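Local coordinates for protein beta subunit of a putative Aromatic-ring-hydroxylating dioxygenase (Novosphingobium aromaticivorans DSM 12444, PDB 3EBY) that is not functionally characterised but probably serves as the beta subunit of an aromatic-ring-hydroxylating dioxygenase, at residues D17-A22 and G139-K144; G24-L27 and E33-P36. All blocks are in the same frame, centred on the assembly; numbering follows the deposited sequence.

Contact 1 (D17-A22 and G139-K144); sequences DDFNAA and GTVRLK
The carbonyl oxygen of Val141 sits against the rim of the Phe19 ring, near the ring plane, with Val141 O 3.6 Å from both Phe19 CD2 and Phe19 CE2. No hydrogen bond joins the two segments; at most, the slightly positive C-H edge of the ring probably gives this oxygen a weak favourable contact. A second oxygen lies in the ring plane on the CD1 side, Asn20 OD1, 3.6 Å from Phe19 CD1, and it also accepts a hydrogen bond from Arg146 NH2. The rest of the contact is apolar. Val141 reaches the base of the Phe19 side chain with its CG1 branch, 3.6 Å from Phe19 CD2 and 3.9 Å from Phe19 CB. That branch is the one anti to the Val141 backbone N (chi1 176°). At the far end of the ring, Leu143 brings up its branch point: Leu143 CG is 3.6 Å from Phe19 CZ, and Leu143 CD1 follows at 3.7 Å from the same carbon. Phe19 stands out from the helix with CG opposite its own backbone N (chi1 179°), which carries the ring out to the chain at 141-143. Putting an alanine at Phe19 would probably open a gap between helix and strand, leaving Val141 CG1 and the Leu143 branch point without their aromatic partner. Phe134 of strand 122-135 meets the Phe19 ring edge-to-face, and Leu38 touches it too. The contact thus packs helix 8-28 onto the start of strand 142-150 and the residue leading into it, within the curved sheet of an NTF2-like fold, while on the same helix Asp18 forms a salt bridge to Arg94 of the second subunit.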
ATOM      1  N   ASP A  17      10.731  -4.705  -5.772  1.00 15.17           N
ATOM      2  CA  ASP A  17       9.321  -4.371  -5.688  1.00 16.14           C
ATOM      3  C   ASP A  17       8.424  -5.421  -6.411  1.00 12.50           C
ATOM      4  O   ASP A  17       7.393  -5.812  -5.881  1.00 16.39           O
ATOM      5  CB  ASP A  17       9.051  -2.959  -6.217  1.00 14.78           C
ATOM      6  CG  ASP A  17       9.565  -1.854  -5.280  1.00 13.46           C
ATOM      7  OD1 ASP A  17       9.589  -2.060  -4.041  1.00 14.16           O
ATOM      8  OD2 ASP A  17       9.874  -0.742  -5.799  1.00 18.41           O
ATOM      9  N   ASP A  18       8.872  -5.937  -7.555  1.00 14.27           N
ATOM     10  CA  ASP A  18       8.149  -7.020  -8.261  1.00 15.23           C
ATOM     11  C   ASP A  18       8.100  -8.291  -7.394  1.00 15.49           C
ATOM     12  O   ASP A  18       7.037  -8.899  -7.214  1.00 14.51           O
ATOM     13  CB  ASP A  18       8.851  -7.366  -9.579  1.00 14.85           C
ATOM     14  CG  ASP A  18       8.592  -6.363 -10.685  1.00 18.21           C
ATOM     15  OD1 ASP A  18       7.708  -5.502 -10.573  1.00 17.96           O
ATOM     16  OD2 ASP A  18       9.243  -6.523 -11.746  1.00 18.57           O
ATOM     17  N   PHE A  19       9.245  -8.645  -6.809  1.00 14.90           N
ATOM     18  CA  PHE A  19       9.324  -9.783  -5.900  1.00 15.96           C
ATOM     19  C   PHE A  19       8.276  -9.641  -4.781  1.00 15.16           C
ATOM     20  O   PHE A  19       7.509 -10.574  -4.510  1.00 14.87           O
ATOM     21  CB  PHE A  19      10.739  -9.885  -5.285  1.00 16.17           C
ATOM     22  CG  PHE A  19      10.898 -11.024  -4.309  1.00 13.94           C
ATOM     23  CD1 PHE A  19      10.410 -10.915  -3.017  1.00 14.29           C
ATOM     24  CD2 PHE A  19      11.433 -12.246  -4.723  1.00 15.46           C
ATOM     25  CE1 PHE A  19      10.503 -11.946  -2.132  1.00 17.67           C
ATOM     26  CE2 PHE A  19      11.506 -13.322  -3.833  1.00 15.42           C
ATOM     27  CZ  PHE A  19      11.028 -13.164  -2.528  1.00 17.77           C
ATOM     28  N   ASN A  20       8.229  -8.472  -4.131  1.00 15.18           N
ATOM     29  CA  ASN A  20       7.301  -8.293  -3.001  1.00 13.99           C
ATOM     30  C   ASN A  20       5.826  -8.391  -3.435  1.00 13.94           C
ATOM     31  O   ASN A  20       5.025  -9.013  -2.745  1.00 15.83           O
ATOM     32  CB  ASN A  20       7.574  -6.974  -2.255  1.00 18.93           C
ATOM     33  CG  ASN A  20       8.784  -7.075  -1.320  1.00 16.66           C
ATOM     34  OD1 ASN A  20       9.213  -8.172  -0.988  1.00 17.33           O
ATOM     35  ND2 ASN A  20       9.423  -5.930  -1.028  1.00 16.14           N
ATOM     36  N   ALA A  21       5.493  -7.808  -4.582  1.00 16.10           N
ATOM     37  CA  ALA A  21       4.112  -7.892  -5.106  1.00 15.36           C
ATOM     38  C   ALA A  21       3.684  -9.354  -5.299  1.00 16.40           C
ATOM     39  O   ALA A  21       2.627  -9.773  -4.831  1.00 14.89           O
ATOM     40  CB  ALA A  21       3.979  -7.096  -6.410  1.00 13.87           C
ATOM     41  N   ALA A  22       4.565 -10.153  -5.906  1.00 15.64           N
ATOM     42  CA  ALA A  22       4.295 -11.554  -6.193  1.00 16.38           C
ATOM     43  C   ALA A  22       4.321 -12.410  -4.928  1.00 15.68           C
ATOM     44  O   ALA A  22       3.559 -13.333  -4.811  1.00 16.65           O
ATOM     45  CB  ALA A  22       5.305 -12.082  -7.190  1.00 21.13           C
ATOM     46  N   GLY A 139      20.833 -13.885 -12.709  1.00 44.48           N
ATOM     47  CA  GLY A 139      19.607 -13.498 -13.386  1.00 44.72           C
ATOM     48  C   GLY A 139      18.326 -13.834 -12.634  1.00 44.38           C
ATOM     49  O   GLY A 139      17.275 -14.017 -13.249  1.00 46.41           O
ATOM     50  N   THR A 140      18.387 -13.889 -11.308  1.00 38.30           N
ATOM     51  CA  THR A 140      17.189 -14.200 -10.531  1.00 31.65           C
ATOM     52  C   THR A 140      17.086 -13.352  -9.238  1.00 27.39           C
ATOM     53  O   THR A 140      17.995 -12.574  -8.926  1.00 23.77           O
ATOM     54  CB  THR A 140      17.113 -15.703 -10.217  1.00 32.56           C
ATOM     55  OG1 THR A 140      18.249 -16.105  -9.437  1.00 32.36           O
ATOM     56  CG2 THR A 140      17.068 -16.519 -11.528  1.00 39.30           C
ATOM     57  N   VAL A 141      15.922 -13.393  -8.600  1.00 20.79           N
ATOM     58  CA  VAL A 141      15.691 -12.647  -7.343  1.00 16.39           C
ATOM     59  C   VAL A 141      15.146 -13.592  -6.282  1.00 19.38           C
ATOM     60  O   VAL A 141      14.020 -14.033  -6.376  1.00 16.46           O
ATOM     61  CB  VAL A 141      14.660 -11.485  -7.556  1.00 22.53           C
ATOM     62  CG1 VAL A 141      14.366 -10.804  -6.273  1.00 20.78           C
ATOM     63  CG2 VAL A 141      15.191 -10.491  -8.608  1.00 29.80           C
ATOM     64  N   ARG A 142      15.949 -13.863  -5.252  1.00 16.86           N
ATOM     65  CA  ARG A 142      15.548 -14.775  -4.188  1.00 15.06           C
ATOM     66  C   ARG A 142      16.002 -14.207  -2.832  1.00 14.31           C
ATOM     67  O   ARG A 142      17.043 -13.520  -2.756  1.00 16.29           O
ATOM     68  CB  ARG A 142      16.162 -16.175  -4.412  1.00 16.74           C
ATOM     69  CG  ARG A 142      15.619 -16.936  -5.653  1.00 17.45           C
ATOM     70  CD  ARG A 142      15.912 -18.426  -5.563  1.00 18.31           C
ATOM     71  NE  ARG A 142      17.346 -18.657  -5.620  1.00 19.50           N
ATOM     72  CZ  ARG A 142      17.954 -19.808  -5.375  1.00 20.95           C
ATOM     73  NH1 ARG A 142      17.261 -20.903  -5.082  1.00 17.26           N
ATOM     74  NH2 ARG A 142      19.281 -19.854  -5.416  1.00 17.82           N
ATOM     75  N   LEU A 143      15.231 -14.513  -1.784  1.00 15.59           N
ATOM     76  CA  LEU A 143      15.563 -14.113  -0.425  1.00 15.81           C
ATOM     77  C   LEU A 143      16.651 -15.012   0.163  1.00 15.14           C
ATOM     78  O   LEU A 143      16.524 -16.233   0.167  1.00 15.18           O
ATOM     79  CB  LEU A 143      14.334 -14.167   0.476  1.00 16.70           C
ATOM     80  CG  LEU A 143      13.293 -13.052   0.323  1.00 13.81           C
ATOM     81  CD1 LEU A 143      11.961 -13.407   1.062  1.00 14.81           C
ATOM     82  CD2 LEU A 143      13.885 -11.707   0.803  1.00 15.68           C
ATOM     83  N   LYS A 144      17.746 -14.384   0.573  1.00 13.25           N
ATOM     84  CA  LYS A 144      18.742 -15.024   1.467  1.00 12.91           C
ATOM     85  C   LYS A 144      18.206 -15.017   2.922  1.00 15.16           C
ATOM     86  O   LYS A 144      18.286 -16.033   3.662  1.00 15.34           O
ATOM     87  CB  LYS A 144      20.073 -14.287   1.385  1.00 15.75           C
ATOM     88  CG  LYS A 144      21.159 -14.830   2.325  1.00 20.15           C
ATOM     89  CD  LYS A 144      21.473 -16.282   2.059  1.00 23.05           C
ATOM     90  CE  LYS A 144      22.704 -16.749   2.844  1.00 23.74           C
ATOM     91  NZ  LYS A 144      23.023 -18.165   2.504  1.00 19.97           N
TER

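Contact 2 (G24-L27 and E33-P36); sequences GLCL and EQWP
One face of the Trp35 indole carries Leu27: its CD2 methyl makes a CH-pi contact with the five-membered ring, 4.2 Å from the centroid and 28° off the ring normal. The nearest ring atom is Trp35 CD1, 3.8 Å from Leu27 CD2. Around the indole, Phe39 and Tyr45 meet it edge-to-face and Tyr23 is inclined to it by about 65°. The Tyr23 hydroxyl also accepts the hydrogen bond from Trp35 NE1, which satisfies the indole nitrogen and should restrain the ring's rotation. One helix position earlier, Cys26 fits between the backbone of Trp35 and the side chain of Gln34. Cys26 SG is anti to its backbone N (chi1 154°), which brings it 3.8 Å from Trp35 N and 4.1 Å from Trp35 CB. The Gln34 chain runs extended alongside, placing OE1 3.4 Å from Cys26 CB; this oxygen also takes a weak hydrogen bond from Arg31. Altogether this is a buried packing of the end of helix 8-28 against the loop leading to strand 39-40, with Trp35 seated among aromatic side chains of the NTF2-like fold, and Trp35 also touches Leu70 and Val74 of helix 67-79.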
ATOM      1  N   GLY A  24       3.395 -11.351  -1.847  1.00 14.00           N
ATOM      2  CA  GLY A  24       2.102 -11.125  -1.195  1.00 14.92           C
ATOM      3  C   GLY A  24       0.978 -11.885  -1.865  1.00 16.98           C
ATOM      4  O   GLY A  24       0.120 -12.448  -1.186  1.00 14.85           O
ATOM      5  N   LEU A  25       0.953 -11.878  -3.209  1.00 16.34           N
ATOM      6  CA  LEU A  25      -0.149 -12.533  -3.948  1.00 18.10           C
ATOM      7  C   LEU A  25      -0.077 -14.060  -3.826  1.00 17.66           C
ATOM      8  O   LEU A  25      -1.108 -14.718  -3.699  1.00 16.69           O
ATOM      9  CB  LEU A  25      -0.184 -12.105  -5.417  1.00 21.58           C
ATOM     10  CG  LEU A  25      -0.997 -10.816  -5.683  1.00 31.38           C
ATOM     11  CD1 LEU A  25      -0.912 -10.434  -7.154  1.00 36.45           C
ATOM     12  CD2 LEU A  25      -2.460 -10.976  -5.249  1.00 29.71           C
ATOM     13  N   CYS A  26       1.141 -14.606  -3.823  1.00 14.82           N
ATOM     14  CA  CYS A  26       1.364 -16.046  -3.619  1.00 15.18           C
ATOM     15  C   CYS A  26       0.715 -16.519  -2.305  1.00 15.87           C
ATOM     16  O   CYS A  26      -0.087 -17.470  -2.304  1.00 17.63           O
ATOM     17  CB  CYS A  26       2.892 -16.321  -3.649  1.00 23.33           C
ATOM     18  SG  CYS A  26       3.401 -17.724  -2.776  1.00 26.18           S
ATOM     19  N   LEU A  27       0.945 -15.788  -1.219  1.00 17.18           N
ATOM     20  CA  LEU A  27       0.371 -16.158   0.076  1.00 16.05           C
ATOM     21  C   LEU A  27      -1.147 -15.918   0.135  1.00 15.65           C
ATOM     22  O   LEU A  27      -1.901 -16.784   0.599  1.00 16.69           O
ATOM     23  CB  LEU A  27       1.081 -15.422   1.237  1.00 17.68           C
ATOM     24  CG  LEU A  27       2.558 -15.861   1.421  1.00 14.27           C
ATOM     25  CD1 LEU A  27       3.329 -14.935   2.442  1.00 15.47           C
ATOM     26  CD2 LEU A  27       2.608 -17.313   1.818  1.00 16.30           C
ATOM     27  N   GLU A  33       2.693 -23.614  -1.976  1.00 16.95           N
ATOM     28  CA  GLU A  33       3.798 -24.387  -2.561  1.00 20.47           C
ATOM     29  C   GLU A  33       4.850 -23.503  -3.271  1.00 21.08           C
ATOM     30  O   GLU A  33       6.002 -23.900  -3.398  1.00 21.94           O
ATOM     31  CB  GLU A  33       3.262 -25.439  -3.526  1.00 23.87           C
ATOM     32  CG  GLU A  33       2.606 -26.620  -2.856  1.00 21.32           C
ATOM     33  CD  GLU A  33       1.176 -26.366  -2.400  1.00 27.73           C
ATOM     34  OE1 GLU A  33       0.586 -25.305  -2.754  1.00 23.49           O
ATOM     35  OE2 GLU A  33       0.638 -27.244  -1.673  1.00 25.39           O
ATOM     36  N   GLN A  34       4.443 -22.337  -3.766  1.00 19.40           N
ATOM     37  CA  GLN A  34       5.380 -21.416  -4.423  1.00 23.26           C
ATOM     38  C   GLN A  34       6.282 -20.693  -3.413  1.00 19.25           C
ATOM     39  O   GLN A  34       7.385 -20.265  -3.750  1.00 19.64           O
ATOM     40  CB  GLN A  34       4.626 -20.356  -5.270  1.00 23.54           C
ATOM     41  CG  GLN A  34       5.581 -19.331  -6.002  1.00 26.50           C
ATOM     42  CD  GLN A  34       4.836 -18.182  -6.766  1.00 32.97           C
ATOM     43  OE1 GLN A  34       3.643 -17.955  -6.568  1.00 40.74           O
ATOM     44  NE2 GLN A  34       5.579 -17.420  -7.547  1.00 41.58           N
ATOM     45  N   TRP A  35       5.811 -20.581  -2.174  1.00 20.54           N
ATOM     46  CA  TRP A  35       6.452 -19.716  -1.183  1.00 17.78           C
ATOM     47  C   TRP A  35       7.919 -20.117  -0.878  1.00 17.98           C
ATOM     48  O   TRP A  35       8.799 -19.251  -0.909  1.00 18.23           O
ATOM     49  CB  TRP A  35       5.585 -19.614   0.094  1.00 17.19           C
ATOM     50  CG  TRP A  35       6.236 -18.884   1.258  1.00 17.04           C
ATOM     51  CD1 TRP A  35       6.425 -17.526   1.383  1.00 13.69           C
ATOM     52  CD2 TRP A  35       6.614 -19.455   2.511  1.00 16.69           C
ATOM     53  NE1 TRP A  35       6.977 -17.235   2.612  1.00 16.12           N
ATOM     54  CE2 TRP A  35       7.103 -18.402   3.326  1.00 14.89           C
ATOM     55  CE3 TRP A  35       6.609 -20.761   3.021  1.00 18.14           C
ATOM     56  CZ2 TRP A  35       7.591 -18.616   4.618  1.00 17.43           C
ATOM     57  CZ3 TRP A  35       7.101 -20.978   4.300  1.00 17.56           C
ATOM     58  CH2 TRP A  35       7.545 -19.895   5.105  1.00 18.24           C
ATOM     59  N   PRO A  36       8.188 -21.423  -0.634  1.00 17.38           N
ATOM     60  CA  PRO A  36       9.580 -21.813  -0.357  1.00 15.65           C
ATOM     61  C   PRO A  36      10.527 -21.546  -1.545  1.00 12.60           C
ATOM     62  O   PRO A  36      11.680 -21.243  -1.334  1.00 15.75           O
ATOM     63  CB  PRO A  36       9.472 -23.316  -0.032  1.00 18.15           C
ATOM     64  CG  PRO A  36       8.044 -23.516   0.392  1.00 18.81           C
ATOM     65  CD  PRO A  36       7.259 -22.559  -0.436  1.00 17.88           C
TER

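From the N terminus the chain runs through helix 8-28, which supplies the first half of both contacts: 17-22 for contact 1, then 24-27 for contact 2. Contact 2 closes almost at once, spanning five residues as the helix ends and the chain turns back through 33-36. Contact 1 closes only after 116 residues, which include helix 67-79 and most of the sheet, when the chain reaches strand 142-150. The short closure therefore lies wholly within the long one, without crossing it. Their centres are about 11 Å apart. Together they fasten one helix at two levels, to the sheet and to the loop before strand 39-40.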